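Local structure of glycoside Hydrolase (Bacteroides uniformis, 5TA0) at residues H52-I55 with N56-Y59; R70-L73 with I74-D78. The protein probably hydrolyses agarose-derived galactans as a GH86 family glycoside hydrolase, and is seen here bound to neoagarooctaose. All blocks are in the same frame, centred on the assembly; numbering follows the deposited sequence. Where two conformers were deposited one is given.

Overall arrangement
From the N terminus, the chain leaves strand 50-51, the first strand of the parallel sheet of the (alpha/beta) barrel, and at once makes contact 1, a turn that folds 56-59 back on 52-55. The loop then runs on to helix 69-76, where contact 2 joins 70-73 to 74-78 before the chain enters strand 80-84. The two neither nest nor cross: contact 1 closes before contact 2 opens, and their centres lie about 13 Å apart. They do touch, for Arg70 NE probably bonds to Ile55 O at 2.8 Å. The loop is thus tied to the helix that follows it within one beta-alpha-beta unit, and its first residue, His52, reaches the glycan pocket.

Contact 1: H52-I55 with N56-Y59; sequences HATI and NENY. With AAL (3,6-anhydro-alpha-L-galactopyranose), chain C; EDO (1,2-ethanediol), chain J.
Thr54 and Glu57 hold each other across a tight turn in the loop that follows strand 50-51 of the barrel, an example of side chains closing a loop where no backbone hydrogen bond joins the two halves. The direct polar bonds are both weak. Thr54 N donates to Glu57 OE2 at 3.3 Å, and in return Glu57 N points at Thr54 OG1 with a poorer angle of 126°. The hydroxyl can face the turn because OG1 sits between the backbone N and the carbonyl carbon (chi1 55°); Glu57 CG has the same placing on its own residue, and the chain, extended beyond CG, carries OE2 to Thr54 N.

Three waters bridge the same groups. One molecule donates to both His52 O and Glu57 OE2, at 2.7 Å from the latter, while a second links OE2 to Thr54 OG1. OE2 therefore gathers two short water bonds besides the weak one from Thr54 N. A third water joins Thr54 OG1 to Asn56 OD1, its bond to the amide being weak.

The remaining touches are of carbon on oxygen: the methyl of Ala53 touches OE2, and CG of Glu57 lies 3.5 Å from Thr54 O, which also accepts a bond from Trp60 NE1.

Two bound molecules touch the turn, at His52 and at Asn56. Asn56 ND2 donates to O1 of an ethanediol, probably from the crystallisation liquor, which also bonds to Glu192. His52, in the glycan pocket, is bonded through NE2 to Arg83 and packed edge-to-face with Phe370; its CE1 lies 3.4 Å from C6 of the anhydrogalactose, approached obliquely to the ring.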
# COMPACT_ATOMS: atom_id res chain seq x y z
N HIS A 52 -5.12 10.81 -1.79
CA HIS A 52 -5.17 11.29 -0.40
C HIS A 52 -5.85 12.64 -0.38
O HIS A 52 -5.19 13.67 -0.23
CB HIS A 52 -3.74 11.33 0.16
CG HIS A 52 -3.66 11.52 1.64
ND1 HIS A 52 -4.19 12.61 2.30
CD2 HIS A 52 -3.13 10.74 2.60
CE1 HIS A 52 -3.96 12.50 3.60
NE2 HIS A 52 -3.30 11.38 3.79
N ALA A 53 -7.17 12.65 -0.50
CA ALA A 53 -7.99 13.86 -0.63
C ALA A 53 -9.36 13.58 -0.04
O ALA A 53 -9.64 12.48 0.41
CB ALA A 53 -8.09 14.28 -2.09
N THR A 54 -10.18 14.61 -0.02
CA THR A 54 -11.58 14.46 0.34
C THR A 54 -12.40 15.19 -0.71
O THR A 54 -11.90 16.07 -1.43
CB THR A 54 -11.91 15.07 1.71
OG1 THR A 54 -11.51 16.44 1.71
CG2 THR A 54 -11.21 14.32 2.83
N ILE A 55 -13.68 14.83 -0.80
CA ILE A 55 -14.59 15.50 -1.74
C ILE A 55 -14.91 16.95 -1.39
O ILE A 55 -15.31 17.71 -2.28
CB ILE A 55 -15.91 14.70 -1.95
CG1 ILE A 55 -16.76 14.67 -0.68
CG2 ILE A 55 -15.60 13.31 -2.46
CD1 ILE A 55 -18.10 13.98 -0.86
N ASN A 56 -14.69 17.34 -0.13
CA ASN A 56 -15.14 18.64 0.38
C ASN A 56 -14.03 19.64 0.64
O ASN A 56 -14.31 20.77 1.02
CB ASN A 56 -16.06 18.50 1.61
CG ASN A 56 -15.41 17.75 2.75
OD1 ASN A 56 -14.80 16.69 2.55
ND2 ASN A 56 -15.56 18.27 3.94
N GLU A 57 -12.77 19.27 0.43
CA GLU A 57 -11.71 20.26 0.61
C GLU A 57 -12.01 21.44 -0.36
O GLU A 57 -12.45 21.22 -1.49
CB GLU A 57 -10.31 19.63 0.48
CG GLU A 57 -10.00 18.89 -0.78
CD GLU A 57 -8.56 18.45 -0.81
OE1 GLU A 57 -7.74 19.32 -1.16
OE2 GLU A 57 -8.26 17.28 -0.49
N ASN A 58 -11.75 22.66 0.13
CA ASN A 58 -12.10 23.87 -0.61
C ASN A 58 -11.23 24.12 -1.85
O ASN A 58 -11.58 24.90 -2.72
CB ASN A 58 -12.23 25.13 0.30
CG ASN A 58 -10.93 25.62 0.92
OD1 ASN A 58 -9.84 25.28 0.49
ND2 ASN A 58 -11.07 26.46 1.96
N TYR A 59 -10.12 23.38 -1.93
CA TYR A 59 -9.18 23.48 -3.04
C TYR A 59 -9.76 23.00 -4.39
O TYR A 59 -9.23 23.35 -5.43
CB TYR A 59 -7.89 22.69 -2.73
CG TYR A 59 -7.05 23.22 -1.59
CD1 TYR A 59 -6.91 24.61 -1.35
CD2 TYR A 59 -6.35 22.34 -0.76
CE1 TYR A 59 -6.11 25.08 -0.32
CE2 TYR A 59 -5.54 22.82 0.27
CZ TYR A 59 -5.44 24.19 0.48
OH TYR A 59 -4.62 24.63 1.50
C1 AAL C . 1.12 13.58 6.20
C2 AAL C . 0.24 13.54 7.47
C3 AAL C . -1.08 14.25 7.27
C4 AAL C . -0.84 15.64 6.72
C5 AAL C . -0.41 15.29 5.33
C6 AAL C . -1.41 14.24 4.95
O2 AAL C . 0.90 14.17 8.57
O3 AAL C . -1.78 13.61 6.19
O4 AAL C . -2.09 16.35 6.66
O5 AAL C . 0.89 14.69 5.33
C1 EDO J . -13.09 16.41 6.73
O1 EDO J . -14.16 16.52 5.80
C2 EDO J . -12.71 14.96 6.88
O2 EDO J . -13.69 14.25 7.64
O HOH W 1 -5.69 16.41 -0.77
O HOH W 2 -8.50 16.56 2.08
O HOH W 3 -12.09 17.75 3.95

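Contact 2: R70-L73 with I74-D78; sequences RDDL and IRKYD
Arg70 O accepts from both Ile74 N and Arg75 N, the mark of a helix widening from alpha to pi-type turns. Asp71 O continues the wider spacing with Lys76 N at 2.8 Å, and Asp72 O receives a weak bond from Tyr77 N. A Schellman motif ends the helix, with Asp78 as its positive-phi C-prime residue. Leu73 O is buried without a polar partner.

Two salt bridges run along the outer side. Arg75 grips Asp71 side-on, NE to OD1 and NH1 to OD2, each 2.9 Å. Both oxygens lie near the guanidinium plane, but the carboxylate is turned 39° against it. Bends at chi2 and chi3 (-84° and -47°) fold the arginine back to present this edge. Beside it, Lys76 NZ meets Asp72 OD2 on the syn side at 2.9 Å. Water accepts from NZ, donates to Asp72 OD1 and bonds to Tyr77 OH, joining three side chains; OD1 and OH also bond to Tyr407 and Gln415.

Different residues of the helix reach different neighbours. Arg70, besides its bond to Ile55, forms a salt bridge with Asp61 in the preceding loop, Leu73 and Tyr77 pack on Ile411 of helix 411-416, and Asp78 pairs with Arg45 of helix 45-48 as the chain turns into strand 80-84.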
# COMPACT_ATOMS: atom_id res chain seq x y z
N ARG A 70 -13.97 18.41 -9.90
CA ARG A 70 -14.50 17.12 -9.42
C ARG A 70 -15.03 16.26 -10.57
O ARG A 70 -14.82 15.05 -10.61
CB ARG A 70 -15.61 17.29 -8.40
CG ARG A 70 -15.19 17.83 -7.07
CD ARG A 70 -16.37 17.87 -6.10
NE ARG A 70 -16.02 18.61 -4.88
CZ ARG A 70 -15.98 19.92 -4.75
NH1 ARG A 70 -16.32 20.71 -5.78
NH2 ARG A 70 -15.62 20.48 -3.60
N ASP A 71 -15.77 16.87 -11.50
CA ASP A 71 -16.31 16.10 -12.61
C ASP A 71 -15.21 15.51 -13.48
O ASP A 71 -15.34 14.40 -14.01
CB ASP A 71 -17.24 16.96 -13.47
CG ASP A 71 -17.92 16.15 -14.56
OD1 ASP A 71 -18.69 15.24 -14.22
OD2 ASP A 71 -17.60 16.36 -15.74
N ASP A 72 -14.13 16.25 -13.64
CA ASP A 72 -13.03 15.77 -14.47
C ASP A 72 -12.22 14.67 -13.75
O ASP A 72 -12.04 13.56 -14.26
CB ASP A 72 -12.13 16.93 -14.90
CG ASP A 72 -11.26 16.56 -16.10
OD1 ASP A 72 -10.06 16.27 -15.91
OD2 ASP A 72 -11.77 16.54 -17.24
N LEU A 73 -11.78 14.95 -12.54
CA LEU A 73 -10.89 14.02 -11.87
C LEU A 73 -11.63 12.84 -11.25
O LEU A 73 -11.25 11.68 -11.48
CB LEU A 73 -10.07 14.75 -10.82
CG LEU A 73 -9.00 13.95 -10.07
CD1 LEU A 73 -8.14 13.06 -10.96
CD2 LEU A 73 -8.14 14.92 -9.25
N ILE A 74 -12.65 13.11 -10.45
CA ILE A 74 -13.36 12.02 -9.78
C ILE A 74 -14.28 11.27 -10.77
O ILE A 74 -14.16 10.05 -10.92
CB ILE A 74 -14.15 12.52 -8.55
CG1 ILE A 74 -13.20 13.02 -7.46
CG2 ILE A 74 -15.04 11.41 -8.00
CD1 ILE A 74 -13.89 13.75 -6.32
N ARG A 75 -15.19 11.99 -11.42
CA ARG A 75 -16.18 11.30 -12.25
C ARG A 75 -15.59 10.75 -13.55
O ARG A 75 -15.69 9.56 -13.81
CB ARG A 75 -17.40 12.20 -12.51
CG ARG A 75 -18.56 11.48 -13.18
CD ARG A 75 -18.52 11.36 -14.70
NE ARG A 75 -18.19 12.60 -15.42
CZ ARG A 75 -17.76 12.66 -16.68
NH1 ARG A 75 -17.47 13.83 -17.23
NH2 ARG A 75 -17.58 11.55 -17.41
N LYS A 76 -14.96 11.61 -14.34
CA LYS A 76 -14.47 11.17 -15.66
C LYS A 76 -13.40 10.07 -15.56
O LYS A 76 -13.43 9.11 -16.31
CB LYS A 76 -13.93 12.35 -16.48
CG LYS A 76 -13.39 11.91 -17.83
CD LYS A 76 -13.04 13.07 -18.74
CE LYS A 76 -11.63 13.56 -18.51
NZ LYS A 76 -11.31 14.67 -19.44
N TYR A 77 -12.47 10.20 -14.61
CA TYR A 77 -11.44 9.16 -14.46
C TYR A 77 -11.84 8.04 -13.50
O TYR A 77 -11.14 7.02 -13.45
CB TYR A 77 -10.11 9.79 -14.07
CG TYR A 77 -9.49 10.60 -15.19
CD1 TYR A 77 -9.03 9.98 -16.36
CD2 TYR A 77 -9.35 11.97 -15.08
CE1 TYR A 77 -8.48 10.74 -17.38
CE2 TYR A 77 -8.78 12.73 -16.10
CZ TYR A 77 -8.34 12.10 -17.23
OH TYR A 77 -7.78 12.85 -18.26
N ASP A 78 -12.96 8.20 -12.78
CA ASP A 78 -13.46 7.20 -11.81
C ASP A 78 -12.41 6.92 -10.74
O ASP A 78 -11.87 5.82 -10.60
CB ASP A 78 -13.92 5.91 -12.49
CG ASP A 78 -14.74 5.03 -11.58
OD1 ASP A 78 -15.68 5.54 -10.98
OD2 ASP A 78 -14.50 3.82 -11.52
O HOH W 4 -8.67 15.54 -18.13